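N-acetylmuramoyl-L-alanine amidase (Clostridium intestinale URNW, PDB 6SRT) probably hydrolyses, as a zinc-dependent endolysin amidase, the amide bond between N-acetylmuramic acid and L-alanine in bacterial peptidoglycan. Local coordinates at residues F39-D51 against D140-G154. Numbering follows the deposited sequence. Where two conformers were deposited one is given.
Sequences FNPNMIVYHHTVD and DLKRHKDVRQTECPG. With ZN (zinc ion), chain B; PO4 (phosphate ion), chain F.
Ile44 to Tyr46 pair in parallel with Leu141 to Arg143, the strand axes 24° apart, and four backbone hydrogen bonds run from Ile44 N on Asp140 O to His144 N on Tyr46 O. This places 140-143 at the sheet edge beside 43-48, whose other flank is strand 103-108. On one face, Ile44 CD1 meets Leu141 CD2 at 3.8 Å, and Leu141 CB sits at the Tyr46 ring edge; helix 119-136 covers this layer, and Tyr46 OH hydrogen-bonds to Ser129. On the other, Val45 CG1 lies against the backbone of His144, while Asp140 OD1 takes Lys142 NZ on its syn lone pair.

Past the paired strands the zinc ion joins both segments: His47 ND1 binds at 2.1 Å, His144 ND1 at 1.9 Å and Cys152 SG at 2.3 Å, with one further ligand atom from outside them. The His47 edge points at the face of the His144 ring, planes at 63°; Thr150 CG2 covers the opposite face. His144 extends its CG away from its own amide nitrogen, bringing ND1 to the metal and NE2 to phosphate O2, which Arg148 NE also donates to. Pro153, after a cis peptide bond, sets its carbonyl carbon 3.5 Å above the His48 ring centre.

Cys152 SG also accepts a hydrogen bond from His48 N at 3.3 Å, which probably offsets some negative charge on a zinc-bound thiolate, and His47 NE2 hydrogen-bonds to His95. These segments supply the two histidines and cysteine characteristic of the Amidase_2/PGRP family zinc site; the phosphate, probably from the crystallisation liquor, may mark an anion-accepting site lined by His144 and Arg148.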
loop_
_atom_site.group_PDB
_atom_site.type_symbol
_atom_site.label_atom_id
_atom_site.label_comp_id
_atom_site.label_asym_id
_atom_site.label_seq_id
_atom_site.Cartn_x
_atom_site.Cartn_y
_atom_site.Cartn_z
ATOM N N PHE A 39 -7.590 -7.334 -12.601
ATOM C CA PHE A 39 -7.560 -6.843 -11.219
ATOM C C PHE A 39 -8.922 -6.227 -10.919
ATOM O O PHE A 39 -9.369 -5.421 -11.684
ATOM C CB PHE A 39 -6.468 -5.780 -11.142
ATOM C CG PHE A 39 -6.263 -5.132 -9.802
ATOM C CD1 PHE A 39 -5.962 -5.835 -8.662
ATOM C CD2 PHE A 39 -6.361 -3.745 -9.684
ATOM C CE1 PHE A 39 -5.761 -5.208 -7.450
ATOM C CE2 PHE A 39 -6.090 -3.108 -8.494
ATOM C CZ PHE A 39 -5.824 -3.832 -7.357
ATOM N N ASN A 40 -9.554 -6.717 -9.856
ATOM C CA ASN A 40 -10.927 -6.289 -9.532
ATOM C C ASN A 40 -10.937 -6.005 -8.037
ATOM O O ASN A 40 -11.386 -6.831 -7.236
ATOM C CB ASN A 40 -11.930 -7.356 -9.956
ATOM C CG ASN A 40 -11.997 -7.503 -11.461
ATOM O OD1 ASN A 40 -12.812 -6.803 -12.107
ATOM N ND2 ASN A 40 -11.182 -8.372 -11.963
ATOM N N PRO A 41 -10.445 -4.838 -7.611
ATOM C CA PRO A 41 -10.238 -4.630 -6.191
ATOM C C PRO A 41 -11.514 -4.461 -5.390
ATOM O O PRO A 41 -12.416 -3.719 -5.806
ATOM C CB PRO A 41 -9.375 -3.365 -6.158
ATOM C CG PRO A 41 -9.707 -2.660 -7.455
ATOM C CD PRO A 41 -9.912 -3.770 -8.446
ATOM N N ASN A 42 -11.565 -5.138 -4.258
ATOM C CA ASN A 42 -12.643 -4.985 -3.279
ATOM C C ASN A 42 -12.096 -4.905 -1.864
ATOM O O ASN A 42 -12.873 -5.028 -0.897
ATOM C CB ASN A 42 -13.733 -5.994 -3.467
ATOM C CG ASN A 42 -13.259 -7.409 -3.183
ATOM O OD1 ASN A 42 -12.170 -7.647 -2.683
ATOM N ND2 ASN A 42 -14.110 -8.386 -3.501
ATOM N N MET A 43 -10.789 -4.672 -1.710
ATOM C CA MET A 43 -10.055 -4.733 -0.412
ATOM C C MET A 43 -8.904 -3.745 -0.534
ATOM O O MET A 43 -8.367 -3.532 -1.636
ATOM C CB MET A 43 -9.559 -6.159 -0.150
ATOM C CG MET A 43 -8.973 -6.350 1.191
ATOM S SD MET A 43 -8.178 -7.988 1.240
ATOM C CE MET A 43 -9.664 -8.985 1.332
ATOM N N ILE A 44 -8.521 -3.146 0.611
ATOM C CA ILE A 44 -7.253 -2.444 0.764
ATOM C C ILE A 44 -6.482 -3.160 1.884
ATOM O O ILE A 44 -7.051 -3.434 2.925
ATOM C CB ILE A 44 -7.465 -0.970 1.121
ATOM C CG1 ILE A 44 -8.121 -0.219 0.001
ATOM C CG2 ILE A 44 -6.179 -0.311 1.583
ATOM C CD1 ILE A 44 -8.687 1.081 0.400
ATOM N N VAL A 45 -5.233 -3.467 1.597
ATOM C CA VAL A 45 -4.317 -4.153 2.543
ATOM C C VAL A 45 -3.145 -3.223 2.873
ATOM O O VAL A 45 -2.456 -2.710 1.954
ATOM C CB VAL A 45 -3.794 -5.487 2.008
ATOM C CG1 VAL A 45 -2.840 -6.133 2.994
ATOM C CG2 VAL A 45 -4.919 -6.443 1.685
ATOM N N TYR A 46 -2.931 -3.015 4.186
ATOM C CA TYR A 46 -1.858 -2.150 4.679
ATOM C C TYR A 46 -0.616 -2.963 5.050
ATOM O O TYR A 46 -0.694 -4.023 5.675
ATOM C CB TYR A 46 -2.300 -1.360 5.918
ATOM C CG TYR A 46 -3.480 -0.450 5.659
ATOM C CD1 TYR A 46 -3.285 0.737 5.013
ATOM C CD2 TYR A 46 -4.763 -0.757 6.033
ATOM C CE1 TYR A 46 -4.319 1.605 4.693
ATOM C CE2 TYR A 46 -5.790 0.099 5.796
ATOM C CZ TYR A 46 -5.594 1.268 5.087
ATOM O OH TYR A 46 -6.715 2.016 4.812
ATOM N N HIS A 47 0.534 -2.397 4.651
ATOM C CA HIS A 47 1.875 -2.980 4.831
ATOM C C HIS A 47 2.826 -1.991 5.478
ATOM O O HIS A 47 2.635 -0.791 5.351
ATOM C CB HIS A 47 2.448 -3.374 3.499
ATOM C CG HIS A 47 1.654 -4.393 2.749
ATOM N ND1 HIS A 47 1.901 -5.734 2.932
ATOM C CD2 HIS A 47 0.689 -4.264 1.824
ATOM C CE1 HIS A 47 1.099 -6.413 2.125
ATOM N NE2 HIS A 47 0.311 -5.543 1.472
ATOM N N HIS A 48 3.878 -2.531 6.078
ATOM C CA HIS A 48 5.083 -1.741 6.397
ATOM C C HIS A 48 6.231 -2.325 5.622
ATOM O O HIS A 48 6.176 -3.444 5.131
ATOM C CB HIS A 48 5.347 -1.637 7.900
ATOM C CG HIS A 48 5.800 -2.833 8.644
ATOM N ND1 HIS A 48 6.301 -2.717 9.949
ATOM C CD2 HIS A 48 5.869 -4.132 8.276
ATOM C CE1 HIS A 48 6.619 -3.907 10.357
ATOM N NE2 HIS A 48 6.396 -4.799 9.357
ATOM N N THR A 49 7.287 -1.538 5.488
ATOM C CA THR A 49 8.452 -1.949 4.724
ATOM C C THR A 49 9.524 -2.632 5.543
ATOM O O THR A 49 10.420 -3.252 4.949
ATOM C CB THR A 49 9.082 -0.756 4.013
ATOM O OG1 THR A 49 9.464 0.239 4.979
ATOM C CG2 THR A 49 8.156 -0.124 3.006
ATOM N N VAL A 50 9.486 -2.510 6.845
ATOM C CA VAL A 50 10.500 -2.944 7.810
ATOM C C VAL A 50 11.742 -2.056 7.704
ATOM O O VAL A 50 12.077 -1.380 8.654
ATOM C CB VAL A 50 10.839 -4.436 7.747
ATOM C CG1 VAL A 50 11.850 -4.802 8.824
ATOM C CG2 VAL A 50 9.587 -5.287 7.884
ATOM N N ASP A 51 12.425 -2.102 6.599
ATOM C CA ASP A 51 13.572 -1.245 6.371
ATOM C C ASP A 51 13.127 0.188 6.097
ATOM O O ASP A 51 12.135 0.437 5.466
ATOM C CB ASP A 51 14.377 -1.745 5.184
ATOM C CG ASP A 51 14.977 -3.148 5.376
ATOM O OD1 ASP A 51 15.339 -3.511 6.486
ATOM O OD2 ASP A 51 15.047 -3.851 4.426
ATOM N N ASP A 140 -13.772 -2.742 2.682
ATOM C CA ASP A 140 -13.021 -3.765 3.372
ATOM C C ASP A 140 -11.544 -3.370 3.511
ATOM O O ASP A 140 -10.829 -3.354 2.493
ATOM C CB ASP A 140 -13.121 -5.068 2.625
ATOM C CG ASP A 140 -12.562 -6.254 3.335
ATOM O OD1 ASP A 140 -12.129 -6.122 4.484
ATOM O OD2 ASP A 140 -12.584 -7.362 2.751
ATOM N N LEU A 141 -11.157 -2.990 4.706
ATOM C CA LEU A 141 -9.796 -2.618 5.084
ATOM C C LEU A 141 -9.184 -3.722 5.890
ATOM O O LEU A 141 -9.804 -4.198 6.865
ATOM C CB LEU A 141 -9.742 -1.313 5.885
ATOM C CG LEU A 141 -10.404 -0.097 5.272
ATOM C CD1 LEU A 141 -10.158 1.166 6.063
ATOM C CD2 LEU A 141 -10.091 0.158 3.844
ATOM N N LYS A 142 -7.969 -4.097 5.531
ATOM C CA LYS A 142 -7.279 -5.190 6.211
ATOM C C LYS A 142 -5.807 -4.909 6.410
ATOM O O LYS A 142 -5.183 -4.193 5.622
ATOM C CB LYS A 142 -7.379 -6.521 5.443
ATOM C CG LYS A 142 -8.792 -7.090 5.315
ATOM C CD LYS A 142 -9.168 -7.786 6.611
ATOM C CE LYS A 142 -10.644 -7.960 6.979
ATOM N NZ LYS A 142 -11.321 -8.391 5.779
ATOM N N ARG A 143 -5.234 -5.443 7.461
ATOM C CA ARG A 143 -3.791 -5.476 7.635
ATOM C C ARG A 143 -3.229 -6.681 6.862
ATOM O O ARG A 143 -3.933 -7.717 6.728
ATOM C CB ARG A 143 -3.455 -5.678 9.102
ATOM C CG ARG A 143 -3.958 -4.528 9.964
ATOM C CD ARG A 143 -3.820 -4.779 11.415
ATOM N NE ARG A 143 -4.740 -5.821 11.751
ATOM C CZ ARG A 143 -4.910 -6.288 12.987
ATOM N NH1 ARG A 143 -4.306 -5.715 14.014
ATOM N NH2 ARG A 143 -5.679 -7.352 13.148
ATOM N N HIS A 144 -1.961 -6.624 6.453
ATOM C CA HIS A 144 -1.343 -7.829 5.837
ATOM C C HIS A 144 -1.532 -9.064 6.740
ATOM O O HIS A 144 -1.895 -10.131 6.267
ATOM C CB HIS A 144 0.100 -7.527 5.485
ATOM C CG HIS A 144 0.802 -8.590 4.673
ATOM N ND1 HIS A 144 2.147 -8.399 4.344
ATOM C CD2 HIS A 144 0.386 -9.775 4.185
ATOM C CE1 HIS A 144 2.494 -9.519 3.676
ATOM N NE2 HIS A 144 1.441 -10.358 3.563
ATOM N N LYS A 145 -1.329 -8.887 8.046
ATOM C CA LYS A 145 -1.419 -10.019 9.007
ATOM C C LYS A 145 -2.856 -10.568 9.119
ATOM O O LYS A 145 -2.996 -11.677 9.653
ATOM C CB LYS A 145 -0.934 -9.602 10.386
ATOM C CG LYS A 145 -1.735 -8.487 11.042
ATOM C CD LYS A 145 -1.466 -8.286 12.460
ATOM C CE LYS A 145 -0.110 -7.774 12.742
ATOM N NZ LYS A 145 0.005 -7.380 14.190
ATOM N N ASP A 146 -3.866 -9.871 8.592
ATOM C CA ASP A 146 -5.266 -10.357 8.595
ATOM C C ASP A 146 -5.475 -11.337 7.449
ATOM O O ASP A 146 -6.517 -12.004 7.435
ATOM C CB ASP A 146 -6.280 -9.207 8.544
ATOM C CG ASP A 146 -6.233 -8.298 9.747
ATOM O OD1 ASP A 146 -6.068 -8.847 10.863
ATOM O OD2 ASP A 146 -6.389 -7.096 9.551
ATOM N N VAL A 147 -4.618 -11.346 6.432
ATOM C CA VAL A 147 -4.806 -12.188 5.228
ATOM C C VAL A 147 -3.728 -13.224 5.067
ATOM O O VAL A 147 -3.913 -14.173 4.290
ATOM C CB VAL A 147 -5.039 -11.364 3.951
ATOM C CG1 VAL A 147 -6.293 -10.546 4.090
ATOM C CG2 VAL A 147 -3.890 -10.460 3.601
ATOM N N ARG A 148 -2.594 -13.044 5.748
ATOM C CA ARG A 148 -1.418 -13.927 5.658
ATOM C C ARG A 148 -0.729 -13.978 7.029
ATOM O O ARG A 148 -0.937 -13.110 7.826
ATOM C CB ARG A 148 -0.374 -13.489 4.654
ATOM C CG ARG A 148 -0.947 -13.299 3.290
ATOM C CD ARG A 148 -0.916 -14.567 2.528
ATOM N NE ARG A 148 0.487 -14.844 2.205
ATOM C CZ ARG A 148 0.873 -15.886 1.566
ATOM N NH1 ARG A 148 2.125 -16.124 1.314
ATOM N NH2 ARG A 148 -0.034 -16.749 1.189
ATOM N N GLN A 149 0.071 -15.011 7.257
ATOM C CA GLN A 149 0.859 -15.149 8.480
ATOM C C GLN A 149 2.097 -14.247 8.361
ATOM O O GLN A 149 3.031 -14.550 7.607
ATOM C CB GLN A 149 1.219 -16.600 8.757
ATOM C CG GLN A 149 2.048 -16.757 10.023
ATOM C CD GLN A 149 2.496 -18.194 10.201
ATOM O OE1 GLN A 149 1.873 -19.155 9.725
ATOM N NE2 GLN A 149 3.618 -18.348 10.883
ATOM N N THR A 150 2.112 -13.134 9.094
ATOM C CA THR A 150 3.177 -12.121 9.066
ATOM C C THR A 150 2.954 -11.222 10.254
ATOM O O THR A 150 1.838 -11.100 10.778
ATOM C CB THR A 150 3.158 -11.345 7.750
ATOM O OG1 THR A 150 4.220 -10.395 7.821
ATOM C CG2 THR A 150 1.826 -10.672 7.413
ATOM N N GLU A 151 3.983 -10.519 10.657
ATOM C CA GLU A 151 3.834 -9.411 11.651
ATOM C C GLU A 151 3.486 -8.123 10.918
ATOM O O GLU A 151 3.113 -7.135 11.594
ATOM C CB GLU A 151 5.142 -9.242 12.404
ATOM C CG GLU A 151 5.596 -10.455 13.208
ATOM C CD GLU A 151 6.573 -10.146 14.351
ATOM O OE1 GLU A 151 7.619 -9.595 14.053
ATOM O OE2 GLU A 151 6.275 -10.487 15.493
ATOM N N CYS A 152 3.641 -8.019 9.602
ATOM C CA CYS A 152 3.339 -6.797 8.853
ATOM C C CYS A 152 1.865 -6.456 9.035
ATOM O O CYS A 152 0.999 -7.362 8.932
ATOM C CB CYS A 152 3.676 -7.047 7.422
ATOM S SG CYS A 152 3.175 -5.709 6.322
ATOM N N PRO A 153 1.460 -5.192 9.296
ATOM C CA PRO A 153 2.263 -3.934 9.192
ATOM C C PRO A 153 2.850 -3.412 10.498
ATOM O O PRO A 153 3.099 -2.211 10.583
ATOM C CB PRO A 153 1.213 -3.005 8.615
ATOM C CG PRO A 153 -0.028 -3.395 9.320
ATOM C CD PRO A 153 0.028 -4.895 9.313
ATOM N N GLY A 154 3.076 -4.321 11.451
ATOM C CA GLY A 154 3.762 -3.957 12.684
ATOM C C GLY A 154 2.815 -3.620 13.814
ATOM O O GLY A 154 1.699 -3.133 13.611
HETATM ZN ZN ZN B . 3.109 -6.705 4.285
HETATM P P PO4 F . 3.653 -12.887 2.485
HETATM O O1 PO4 F . 4.115 -13.237 3.896
HETATM O O2 PO4 F . 2.272 -12.671 2.502
HETATM O O3 PO4 F . 4.081 -13.934 1.523
HETATM O O4 PO4 F . 4.358 -11.592 2.040
HETATM O O HOH W 1 -15.148 -3.678 -0.080
HETATM O O HOH W 2 -13.439 -7.580 0.309
#